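Local coordinates for protein acyl-CoA thioesterase (PDB 3RQB) that is of uncharacterised function but has a double hot dog fold and probably hydrolyses acyl-CoA thioesters, at residues 167-172 against 231-236; 212-217 against 258-263. One frame throughout, in Å; residues are numbered along the deposited sequence.

Contact 1 of 2, residues 167-172 against 231-236; sequences TTYQWM and LGVARA
Two neighbouring antiparallel strands of a hot dog sheet meet here, 168-174 and 230-240. Four backbone hydrogen bonds join them. Thr-168 and Ala-234 form one hydrogen-bonded pair, and Gln-170 and Gly-232 form the next. The straightest bond runs from Thr-168 N to Ala-234 O (2.8 Å, 173° at the hydrogen), nearly along the C=O axis. Gly-232 N gives to Gln-170 O at 3.0 Å. Tyr-169 with Val-233 and Trp-171 with Leu-231 are the non-hydrogen-bonded pairs, and their side chains share one face of the sheet. Leu-231 has CG anti to its backbone N (chi1 -173°). Its CD1 sits over one face of the Trp-171 six-membered ring, 4.0 Å from the ring centroid, in a CH-pi contact. Leu-231 CB lies 3.7 Å from Trp-171 CZ3. The indole NE1 is held by Pro-130 O. Tyr-169 and Val-233 run side by side. Val-233 CG1 meets the ring of Tyr-169 at its edge, near the ring plane, 3.7 Å from CE1. On the face with Thr-168 and Ala-234, Gly-232 has no side chain. The methyl CE of selenomethionine Met-172 lies beside its backbone, 3.5 Å from Gly-232 CA. Met-172 CG takes the crowded position between N and the carbonyl carbon (chi1 67°), and the chain is extended beyond it. Thr-168 OG1 bonds Gly-157 O and Arg-195 NH1, which ties this face to helix 195-200. At the same end Arg-235 CB lies alongside Thr-167 OG1, while the rest of the arginine leads away, to pack on Ala-124 of the second subunit. This is antiparallel pairing near the margin of the hot dog sheet in the C-terminal thioesterase domain, between outermost strand 150-156 and strand 243-251.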
loop_
_atom_site.group_PDB
_atom_site.type_symbol
_atom_site.label_atom_id
_atom_site.label_comp_id
_atom_site.label_asym_id
_atom_site.label_seq_id
_atom_site.Cartn_x
_atom_site.Cartn_y
_atom_site.Cartn_z
ATOM N N THR B 167 10.506 16.082 -2.280
ATOM C CA THR B 167 10.104 15.943 -0.877
ATOM C C THR B 167 9.361 17.160 -0.316
ATOM O O THR B 167 9.845 18.287 -0.393
ATOM C CB THR B 167 11.326 15.629 0.029
ATOM O OG1 THR B 167 11.835 14.315 -0.267
ATOM C CG2 THR B 167 10.941 15.716 1.496
ATOM N N THR B 168 8.192 16.914 0.264
ATOM C CA THR B 168 7.377 17.972 0.858
ATOM C C THR B 168 7.240 17.820 2.371
ATOM O O THR B 168 7.067 16.707 2.879
ATOM C CB THR B 168 5.949 17.988 0.259
ATOM O OG1 THR B 168 5.999 18.472 -1.087
ATOM C CG2 THR B 168 5.019 18.886 1.073
ATOM N N TYR B 169 7.337 18.942 3.083
ATOM C CA TYR B 169 6.940 19.013 4.494
ATOM C C TYR B 169 5.792 20.007 4.633
ATOM O O TYR B 169 5.832 21.084 4.040
ATOM C CB TYR B 169 8.080 19.500 5.391
ATOM C CG TYR B 169 9.357 18.682 5.368
ATOM C CD1 TYR B 169 9.386 17.384 4.871
ATOM C CD2 TYR B 169 10.545 19.222 5.861
ATOM C CE1 TYR B 169 10.577 16.648 4.861
ATOM C CE2 TYR B 169 11.729 18.504 5.858
ATOM C CZ TYR B 169 11.750 17.219 5.357
ATOM O OH TYR B 169 12.942 16.514 5.360
ATOM N N GLN B 170 4.771 19.657 5.408
ATOM C CA GLN B 170 3.719 20.619 5.700
ATOM C C GLN B 170 3.037 20.412 7.048
ATOM O O GLN B 170 2.877 19.285 7.528
ATOM C CB GLN B 170 2.671 20.616 4.588
ATOM C CG GLN B 170 1.823 19.357 4.530
ATOM C CD GLN B 170 1.160 19.174 3.169
ATOM O OE1 GLN B 170 1.688 19.622 2.144
ATOM N NE2 GLN B 170 -0.003 18.512 3.155
ATOM N N TRP B 171 2.636 21.520 7.654
ATOM C CA TRP B 171 1.720 21.464 8.769
ATOM C C TRP B 171 0.338 21.460 8.164
ATOM O O TRP B 171 0.053 22.214 7.229
ATOM C CB TRP B 171 1.882 22.679 9.676
ATOM C CG TRP B 171 3.180 22.703 10.417
ATOM C CD1 TRP B 171 4.219 23.572 10.231
ATOM C CD2 TRP B 171 3.582 21.812 11.464
ATOM N NE1 TRP B 171 5.241 23.279 11.097
ATOM C CE2 TRP B 171 4.878 22.204 11.868
ATOM C CE3 TRP B 171 2.972 20.720 12.101
ATOM C CZ2 TRP B 171 5.579 21.541 12.883
ATOM C CZ3 TRP B 171 3.668 20.061 13.109
ATOM C CH2 TRP B 171 4.959 20.476 13.487
HETATM N N MSE B 172 -0.519 20.598 8.687
HETATM C CA MSE B 172 -1.868 20.482 8.168
HETATM C C MSE B 172 -2.836 20.036 9.256
HETATM O O MSE B 172 -2.483 19.266 10.161
HETATM C CB MSE B 172 -1.893 19.473 7.022
HETATM C CG MSE B 172 -1.594 18.066 7.498
HETATM SE SE MSE B 172 -0.837 16.904 6.151
HETATM C CE MSE B 172 -0.385 15.402 7.303
ATOM N N LEU B 231 2.222 17.122 11.072
ATOM C CA LEU B 231 3.268 17.278 10.085
ATOM C C LEU B 231 3.292 16.103 9.138
ATOM O O LEU B 231 3.618 14.985 9.534
ATOM C CB LEU B 231 4.625 17.386 10.757
ATOM C CG LEU B 231 5.673 17.718 9.703
ATOM C CD1 LEU B 231 5.484 19.162 9.272
ATOM C CD2 LEU B 231 7.089 17.466 10.207
ATOM N N GLY B 232 2.930 16.345 7.888
ATOM C CA GLY B 232 3.085 15.330 6.863
ATOM C C GLY B 232 4.420 15.436 6.145
ATOM O O GLY B 232 4.993 16.520 6.015
ATOM N N VAL B 233 4.910 14.302 5.665
ATOM C CA VAL B 233 6.088 14.262 4.815
ATOM C C VAL B 233 5.792 13.356 3.635
ATOM O O VAL B 233 5.629 12.147 3.797
ATOM C CB VAL B 233 7.298 13.667 5.553
ATOM C CG1 VAL B 233 8.518 13.625 4.619
ATOM C CG2 VAL B 233 7.589 14.449 6.834
ATOM N N ALA B 234 5.769 13.923 2.440
ATOM C CA ALA B 234 5.527 13.121 1.260
ATOM C C ALA B 234 6.754 13.176 0.383
ATOM O O ALA B 234 7.299 14.249 0.123
ATOM C CB ALA B 234 4.311 13.629 0.511
ATOM N N ARG B 235 7.193 12.008 -0.059
ATOM C CA ARG B 235 8.335 11.918 -0.954
ATOM C C ARG B 235 7.926 11.082 -2.154
ATOM O O ARG B 235 6.849 10.475 -2.179
ATOM C CB ARG B 235 9.579 11.344 -0.250
ATOM C CG ARG B 235 9.598 9.828 -0.073
ATOM C CD ARG B 235 10.838 9.344 0.697
ATOM N NE ARG B 235 10.813 7.896 0.950
ATOM C CZ ARG B 235 11.441 6.976 0.212
ATOM N NH1 ARG B 235 12.167 7.339 -0.843
ATOM N NH2 ARG B 235 11.345 5.685 0.533
ATOM N N ALA B 236 8.759 11.107 -3.179
ATOM C CA ALA B 236 8.492 10.328 -4.370
ATOM C C ALA B 236 9.636 9.366 -4.569
ATOM O O ALA B 236 10.710 9.525 -3.993
ATOM C CB ALA B 236 8.351 11.236 -5.579
#

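Contact 2 of 2, residues 212-217 against 258-263; sequences TVYFLA and LATTTQ
The Phe-215 ring stacks edge-to-face with His-182, a T-shaped contact with a residue of helix 182-188. The Tyr-214 ring lies on the opposite face of the sheet and meets Thr-260 CG2 obliquely. That methyl is 3.5 Å from Tyr-214 CB, with the two side chains lying alongside each other. It also meets Leu-216 CD1 at 3.8 Å, so it packs between two side chains. Thr-260 has OG1 anti to the backbone N (chi1 -178°), which puts CG2 in the crowded position facing Tyr-214. On the Phe-215 face, Val-213 CG2 touches Thr-261 CG2 at 3.5 Å and Ala-259 CB at 4.0 Å. The backbones form an antiparallel pair within the hot dog sheet of the C-terminal thioesterase domain. Thr-212 with Thr-262 and Tyr-214 with Thr-260 are hydrogen-bonded pairs. Tyr-214 N gives to Thr-260 O at 2.9 Å, nearly along the C=O axis. At the end of the ladder Leu-258 O accepts two bonds, from Leu-216 N (3.0 Å, bent to 132°) and Ala-217 N (3.2 Å). Both donors stand above its carbonyl plane. Leu-258 and Ala-259 together face Val-250 in a classic beta bulge. The hydroxyl of Tyr-214 hydrogen-bonds Thr-262 OG1 of the second subunit, and the reciprocal bond forms too, so the Tyr-214 face joins the dimer. Thr-212 OG1 bonds Thr-66 OG1. Strand 61-69 flanks Val-213 and Phe-215, strand 243-251 flanks Leu-258 to Thr-261, and helix 219-224 packs on Ala-217 and Leu-258.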
loop_
_atom_site.group_PDB
_atom_site.type_symbol
_atom_site.label_atom_id
_atom_site.label_comp_id
_atom_site.label_asym_id
_atom_site.label_seq_id
_atom_site.Cartn_x
_atom_site.Cartn_y
_atom_site.Cartn_z
ATOM N N THR B 212 -2.896 3.601 -0.341
ATOM C CA THR B 212 -2.845 2.745 0.848
ATOM C C THR B 212 -2.439 3.550 2.080
ATOM O O THR B 212 -1.650 4.491 1.980
ATOM C CB THR B 212 -1.885 1.532 0.684
ATOM O OG1 THR B 212 -2.427 0.606 -0.264
ATOM C CG2 THR B 212 -1.722 0.802 1.993
ATOM N N VAL B 213 -3.011 3.200 3.231
ATOM C CA VAL B 213 -2.627 3.820 4.503
ATOM C C VAL B 213 -2.591 2.842 5.690
ATOM O O VAL B 213 -3.536 2.087 5.945
ATOM C CB VAL B 213 -3.542 5.002 4.869
ATOM C CG1 VAL B 213 -4.973 4.527 5.019
ATOM C CG2 VAL B 213 -3.068 5.658 6.158
ATOM N N TYR B 214 -1.497 2.884 6.433
ATOM C CA TYR B 214 -1.363 2.063 7.621
ATOM C C TYR B 214 -1.458 2.988 8.825
ATOM O O TYR B 214 -0.766 4.016 8.864
ATOM C CB TYR B 214 0.005 1.381 7.613
ATOM C CG TYR B 214 0.231 0.425 6.463
ATOM C CD1 TYR B 214 -0.825 -0.002 5.663
ATOM C CD2 TYR B 214 1.498 -0.068 6.195
ATOM C CE1 TYR B 214 -0.620 -0.893 4.627
ATOM C CE2 TYR B 214 1.716 -0.956 5.160
ATOM C CZ TYR B 214 0.658 -1.367 4.379
ATOM O OH TYR B 214 0.883 -2.256 3.353
ATOM N N PHE B 215 -2.302 2.665 9.805
ATOM C CA PHE B 215 -2.305 3.496 11.006
ATOM C C PHE B 215 -1.390 2.871 12.045
ATOM O O PHE B 215 -1.796 1.946 12.738
ATOM C CB PHE B 215 -3.703 3.538 11.624
ATOM C CG PHE B 215 -4.784 3.943 10.674
ATOM C CD1 PHE B 215 -5.181 5.267 10.584
ATOM C CD2 PHE B 215 -5.425 2.999 9.890
ATOM C CE1 PHE B 215 -6.185 5.652 9.712
ATOM C CE2 PHE B 215 -6.430 3.373 9.017
ATOM C CZ PHE B 215 -6.811 4.703 8.927
ATOM N N LEU B 216 -0.218 3.462 12.254
ATOM C CA LEU B 216 0.789 2.864 13.129
ATOM C C LEU B 216 0.511 3.164 14.596
ATOM O O LEU B 216 0.757 2.335 15.483
ATOM C CB LEU B 216 2.199 3.301 12.711
ATOM C CG LEU B 216 2.532 2.825 11.295
ATOM C CD1 LEU B 216 3.528 3.747 10.604
ATOM C CD2 LEU B 216 3.022 1.378 11.317
ATOM N N ALA B 217 -0.006 4.359 14.844
ATOM C CA ALA B 217 -0.305 4.769 16.195
ATOM C C ALA B 217 -1.563 4.068 16.671
ATOM O O ALA B 217 -2.541 3.916 15.919
ATOM C CB ALA B 217 -0.473 6.266 16.267
ATOM N N LEU B 258 2.193 8.775 13.324
ATOM C CA LEU B 258 0.766 8.475 13.282
ATOM C C LEU B 258 0.381 7.467 12.192
ATOM O O LEU B 258 -0.222 6.434 12.482
ATOM C CB LEU B 258 -0.047 9.763 13.194
ATOM C CG LEU B 258 0.366 10.806 14.242
ATOM C CD1 LEU B 258 -0.343 12.125 14.023
ATOM C CD2 LEU B 258 0.106 10.307 15.644
ATOM N N ALA B 259 0.645 7.806 10.932
ATOM C CA ALA B 259 0.377 6.879 9.834
ATOM C C ALA B 259 1.396 6.973 8.716
ATOM O O ALA B 259 2.172 7.921 8.635
ATOM C CB ALA B 259 -1.013 7.094 9.285
ATOM N N THR B 260 1.380 5.969 7.854
ATOM C CA THR B 260 2.225 5.946 6.682
ATOM C C THR B 260 1.325 5.665 5.483
ATOM O O THR B 260 0.336 4.933 5.604
ATOM C CB THR B 260 3.339 4.881 6.810
ATOM O OG1 THR B 260 4.189 4.923 5.655
ATOM C CG2 THR B 260 2.743 3.492 6.941
ATOM N N THR B 261 1.646 6.264 4.338
ATOM C CA THR B 261 0.843 6.061 3.139
ATOM C C THR B 261 1.654 5.934 1.890
ATOM O O THR B 261 2.744 6.486 1.774
ATOM C CB THR B 261 -0.094 7.233 2.860
ATOM O OG1 THR B 261 0.677 8.418 2.642
ATOM C CG2 THR B 261 -1.010 7.441 4.019
ATOM N N THR B 262 1.063 5.230 0.937
ATOM C CA THR B 262 1.572 5.169 -0.415
ATOM C C THR B 262 0.459 5.477 -1.402
ATOM O O THR B 262 -0.737 5.300 -1.124
ATOM C CB THR B 262 2.169 3.798 -0.734
ATOM O OG1 THR B 262 1.127 2.814 -0.751
ATOM C CG2 THR B 262 3.195 3.422 0.317
ATOM N N GLN B 263 0.874 5.951 -2.562
ATOM C CA GLN B 263 -0.057 6.345 -3.586
ATOM C C GLN B 263 0.561 5.962 -4.910
ATOM O O GLN B 263 1.745 6.214 -5.133
ATOM C CB GLN B 263 -0.235 7.859 -3.528
ATOM C CG GLN B 263 -1.539 8.378 -4.076
ATOM C CD GLN B 263 -1.872 9.742 -3.517
ATOM O OE1 GLN B 263 -2.223 10.656 -4.255
ATOM N NE2 GLN B 263 -1.757 9.887 -2.203
#

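Both contacts pair antiparallel strands, but no strand is common to them. Strand 243-251 runs between them, joining strand 257-267 of contact 2 to strand 230-240 of contact 1. Their centres are about 13 Å apart, and their segments alternate along the chain. Contact 2 is the more central, and all its touching residues are buried. Contact 1 lies nearer the margin: its strand 168-174 is next to the outermost strand 150-156, and several of its residues are partly exposed. Its chemistry is mixed: aromatic and aliphatic packing, a glycine and an arginine. Contact 2 packs threonine methyls between its strands, while hydroxyls of Thr-212 and Thr-262 bond outside it, the latter across the dimer.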